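Local coordinates for peruvianin-I (PDB 6ORM), which cleaves proteins as a cysteine peptidase of Thevetia peruviana latex, although its fold is that of a germin-like protein of the cupin family, at residues G83-F87 with I160-M164; E106-T111 with F127-L133. All coordinates share one frame. Residues are numbered along the deposited sequence.

Overall arrangement
The two contacts belong to one cupin domain, their centres 14 Å apart, and are nested along the chain: residues 106-111 and 127-133 of contact 2 both lie in the long stretch between 83-87 and 160-164, the segments of contact 1. Contact 1 is a hydrogen-bonded ladder in which strand 87-89 meets strand 159-162. Contact 2 instead brings together strands 104-109 and 126-129 of different sheets through side chains. They touch where Phe87 CE1 packs at 3.3 Å from Tyr109 OH. Both reach a second subunit and contact 2 also a third, so both lie where the cupin domain meets other subunits of the six-chain assembly.

Contact 1 (G83-F87 with I160-M164); sequences GSTQF and IVGLM
Segment 83-87 is an irregular loop, bent at Thr85 and Gln86 (phi/psi -86/-11 and 65/-176), that becomes strand at Phe87. Its pairing with the end of strand 159-162 is antiparallel locally, at Phe87 with Gly162, while the touching parts, 84-87 and 160-164, run 112° apart end to end. Phe87 and Gly162 form a hydrogen-bonded pair with CA atoms 4.8 Å apart, and the CA of Gln86 is nearest that of Leu163, at 5.0 Å. Phe87 N donates to Gly162 O (3.1 Å). Phe87 O receives Val161 N at 2.7 Å, nearly straight, and Gly162 N weakly at 3.3 Å. The extra residue is absorbed because Val161 has phi/psi near -114/-19, while Gly162 is almost fully extended (-168/174). Before the ladder, Gln86 N is weakly hydrogen-bonded to Ser84 OG at 3.3 Å. Thr85 OG1 donates to Gln86 O (2.8 Å) and is also bonded to the backbone of Thr137, so a small hydroxyl side chain ties the turn to strand 135-139.

Phe87, chi1 m, lies along Gly162, where a CB would come tightly to 3.3 Å from Phe87 CD2; the missing side chain makes room for the ring. Met164, flexible and apolar, adopts an m,t,p rotamer that brings CG to 3.3 Å from Phe87 CE2 and SD to 4.8 Å from the ring centroid, a Met-aromatic contact. Branched Val161 adds CG1 at 4.0 Å from Phe87 CB and also packs on Val161 of the second subunit. Val161 and Gly162 facing Phe87 together constitute a classic beta bulge in a short antiparallel ladder of the cupin domain.

Contact 2 (E106-T111 with F127-L133); sequences EGFYST and FIIPPGL
Strands 106-109 and 127-129 run roughly parallel, at 28° with a closest axis approach of 7.8 Å, too far for backbone pairing; no hydrogen bond joins the segments. Glu106 faces Phe127 (CA-CA 7.5 Å); the CA atoms of Tyr109 and Leu133 are 6.3 Å apart, the Tyr109 ring leading away. After Ile129 the chain makes a type II turn from Pro130 to Leu133, with Gly132 at a positive phi of 81°, easily reached without a side chain; the turn's Leu133 N to Pro130 O bond is weak, 3.4 Å.

The main bump is Phe108, chi1 p, which points from its strand into a hollow walled by Phe127, Pro130 and Leu133. The compact, rigid pyrrolidine ring of Pro130 presents its CD to one face of the ring, 3.6 Å from the Phe108 centroid and 6° off the normal, a CH-pi contact. At the ring edge Phe127 CE1 approaches Phe108 CD2 at 3.8 Å. Leu133 CD1 comes to 3.7 Å from Phe108 CD1. Leu133 (m,t) is itself a knob between Phe108 and Thr111, with CD2 3.8 Å from Thr111 CG2 and CB 3.6 Å from Tyr109 O. The two methylenes of Glu106 lie against Phe127 (t), CG 3.4 Å from Phe127 CD1, while the carboxylate is buried beside Ile129, OE2 3.2 Å from Ile129 CD1 and OE1 hydrogen-bonded to Thr137 OG1.

Phe37 of the third subunit meets Phe108 edge-to-face, and Phe127 continues its ladder into that chain. Here two antiparallel sheets meet through interlocking side chains, as in the jelly-roll barrel of the cupin fold.

Contact 1 (G83-F87 with I160-M164)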
# COMPACT_ATOMS: atom_id res chain seq x y z
N GLY A 83 22.01 5.82 31.19
CA GLY A 83 20.76 6.22 30.59
C GLY A 83 20.05 5.07 29.89
O GLY A 83 20.65 4.08 29.49
N SER A 84 18.74 5.23 29.75
CA SER A 84 17.93 4.25 29.05
C SER A 84 16.72 4.95 28.45
O SER A 84 16.36 6.06 28.85
CB SER A 84 17.49 3.11 29.99
OG SER A 84 16.22 3.37 30.55
N THR A 85 16.10 4.28 27.49
CA THR A 85 14.96 4.83 26.77
C THR A 85 13.64 4.57 27.47
O THR A 85 12.63 5.15 27.06
CB THR A 85 14.88 4.23 25.36
OG1 THR A 85 14.69 2.82 25.47
CG2 THR A 85 16.17 4.51 24.59
N GLN A 86 13.62 3.71 28.48
CA GLN A 86 12.40 3.13 29.03
C GLN A 86 11.78 2.27 27.93
O GLN A 86 12.40 2.08 26.88
CB GLN A 86 11.42 4.20 29.54
CG GLN A 86 12.07 5.37 30.28
CD GLN A 86 12.83 4.96 31.53
OE1 GLN A 86 12.25 4.83 32.60
NE2 GLN A 86 14.14 4.76 31.39
N PHE A 87 10.61 1.70 28.18
CA PHE A 87 9.95 0.90 27.16
C PHE A 87 9.17 1.81 26.21
O PHE A 87 8.34 2.60 26.64
CB PHE A 87 9.03 -0.13 27.82
CG PHE A 87 9.75 -1.08 28.73
CD1 PHE A 87 10.63 -2.01 28.21
CD2 PHE A 87 9.57 -1.03 30.10
CE1 PHE A 87 11.31 -2.89 29.04
CE2 PHE A 87 10.23 -1.91 30.93
CZ PHE A 87 11.11 -2.84 30.40
N ILE A 160 6.00 6.42 24.94
CA ILE A 160 6.55 5.75 26.11
C ILE A 160 5.46 4.84 26.67
O ILE A 160 4.36 5.29 27.00
CB ILE A 160 7.04 6.74 27.17
CG1 ILE A 160 8.18 7.60 26.63
CG2 ILE A 160 7.49 5.99 28.42
CD1 ILE A 160 8.63 8.67 27.59
N VAL A 161 5.79 3.57 26.80
CA VAL A 161 4.80 2.54 27.06
C VAL A 161 4.97 1.89 28.44
O VAL A 161 4.00 1.29 28.94
CB VAL A 161 4.87 1.49 25.92
CG1 VAL A 161 5.24 0.11 26.44
CG2 VAL A 161 3.61 1.54 25.05
N GLY A 162 6.13 2.01 29.06
CA GLY A 162 6.42 1.49 30.39
C GLY A 162 7.73 2.08 30.84
O GLY A 162 8.42 2.77 30.08
N LEU A 163 8.09 1.82 32.10
CA LEU A 163 9.15 2.60 32.73
C LEU A 163 10.47 1.88 32.95
O LEU A 163 11.51 2.42 32.57
CB LEU A 163 8.64 3.19 34.05
CG LEU A 163 7.79 4.46 33.85
CD1 LEU A 163 7.61 5.23 35.15
CD2 LEU A 163 8.39 5.36 32.77
N MET A 164 10.47 0.67 33.52
CA MET A 164 11.65 0.04 34.17
C MET A 164 11.83 0.67 35.55
O MET A 164 11.88 -0.04 36.55
CB MET A 164 12.97 0.20 33.38
CG MET A 164 13.02 -0.38 31.97
SD MET A 164 14.49 0.09 31.03
CE MET A 164 15.81 -0.56 32.04

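Contact 2 (E106-T111 with F127-L133)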
# COMPACT_ATOMS: atom_id res chain seq x y z
N GLU A 106 20.04 -3.49 23.32
CA GLU A 106 18.89 -3.17 22.48
C GLU A 106 18.00 -4.40 22.40
O GLU A 106 18.48 -5.50 22.08
CB GLU A 106 19.35 -2.74 21.08
CG GLU A 106 18.22 -2.37 20.14
CD GLU A 106 17.67 -0.98 20.40
OE1 GLU A 106 18.42 -0.12 20.91
OE2 GLU A 106 16.48 -0.76 20.09
N GLY A 107 16.71 -4.24 22.69
CA GLY A 107 15.79 -5.36 22.62
C GLY A 107 14.38 -4.94 22.27
O GLY A 107 13.98 -3.79 22.48
N PHE A 108 13.62 -5.90 21.74
CA PHE A 108 12.19 -5.74 21.53
C PHE A 108 11.46 -7.00 21.99
O PHE A 108 12.05 -8.08 22.08
CB PHE A 108 11.85 -5.42 20.06
CG PHE A 108 11.91 -6.61 19.13
CD1 PHE A 108 10.81 -7.43 18.95
CD2 PHE A 108 13.07 -6.89 18.42
CE1 PHE A 108 10.86 -8.52 18.10
CE2 PHE A 108 13.13 -7.98 17.56
CZ PHE A 108 12.02 -8.80 17.40
N TYR A 109 10.17 -6.84 22.29
CA TYR A 109 9.30 -7.93 22.69
C TYR A 109 8.32 -8.25 21.56
O TYR A 109 7.73 -7.34 20.98
CB TYR A 109 8.51 -7.58 23.96
CG TYR A 109 9.37 -7.20 25.15
CD1 TYR A 109 9.88 -5.91 25.27
CD2 TYR A 109 9.67 -8.12 26.14
CE1 TYR A 109 10.66 -5.56 26.35
CE2 TYR A 109 10.45 -7.77 27.23
CZ TYR A 109 10.94 -6.49 27.33
OH TYR A 109 11.72 -6.14 28.41
N SER A 110 8.16 -9.54 21.26
CA SER A 110 7.20 -9.95 20.26
C SER A 110 5.79 -9.97 20.84
O SER A 110 5.57 -9.82 22.04
CB SER A 110 7.56 -11.33 19.70
OG SER A 110 7.15 -12.36 20.58
N THR A 111 4.81 -10.17 19.96
CA THR A 111 3.42 -10.31 20.38
C THR A 111 3.09 -11.71 20.86
O THR A 111 1.93 -11.98 21.18
CB THR A 111 2.47 -9.92 19.24
OG1 THR A 111 2.72 -10.75 18.10
CG2 THR A 111 2.67 -8.45 18.85
N PHE A 127 20.42 -3.39 14.35
CA PHE A 127 19.39 -4.14 15.04
C PHE A 127 18.05 -3.66 14.52
O PHE A 127 17.81 -2.45 14.46
CB PHE A 127 19.50 -3.96 16.56
CG PHE A 127 18.68 -4.94 17.36
CD1 PHE A 127 17.37 -4.64 17.71
CD2 PHE A 127 19.21 -6.15 17.76
CE1 PHE A 127 16.62 -5.53 18.45
CE2 PHE A 127 18.46 -7.05 18.49
CZ PHE A 127 17.16 -6.74 18.84
N ILE A 128 17.18 -4.60 14.14
CA ILE A 128 15.91 -4.28 13.49
C ILE A 128 14.78 -4.48 14.49
O ILE A 128 14.71 -5.52 15.17
CB ILE A 128 15.70 -5.11 12.21
CG1 ILE A 128 14.40 -4.71 11.52
CG2 ILE A 128 15.75 -6.61 12.50
CD1 ILE A 128 14.44 -3.33 10.88
N ILE A 129 13.91 -3.48 14.60
CA ILE A 129 12.72 -3.51 15.45
C ILE A 129 11.50 -3.57 14.54
O ILE A 129 11.27 -2.63 13.77
CB ILE A 129 12.65 -2.29 16.38
CG1 ILE A 129 13.75 -2.34 17.44
CG2 ILE A 129 11.28 -2.18 17.03
CD1 ILE A 129 14.57 -1.09 17.49
N PRO A 130 10.70 -4.64 14.58
CA PRO A 130 9.48 -4.69 13.76
C PRO A 130 8.52 -3.59 14.15
O PRO A 130 8.57 -3.08 15.28
CB PRO A 130 8.91 -6.08 14.07
CG PRO A 130 10.07 -6.87 14.59
CD PRO A 130 10.94 -5.89 15.31
N PRO A 131 7.61 -3.20 13.26
CA PRO A 131 6.77 -2.02 13.51
C PRO A 131 5.87 -2.20 14.72
O PRO A 131 5.21 -3.23 14.88
CB PRO A 131 5.96 -1.88 12.22
CG PRO A 131 5.98 -3.24 11.60
CD PRO A 131 7.33 -3.81 11.94
N GLY A 132 5.83 -1.17 15.57
CA GLY A 132 4.90 -1.11 16.67
C GLY A 132 5.27 -1.90 17.90
O GLY A 132 4.58 -1.79 18.92
N LEU A 133 6.35 -2.68 17.85
CA LEU A 133 6.67 -3.59 18.94
C LEU A 133 7.43 -2.85 20.04
O LEU A 133 8.28 -2.00 19.77
CB LEU A 133 7.49 -4.77 18.44
CG LEU A 133 6.79 -5.71 17.45
CD1 LEU A 133 7.54 -7.02 17.32
CD2 LEU A 133 5.34 -5.95 17.86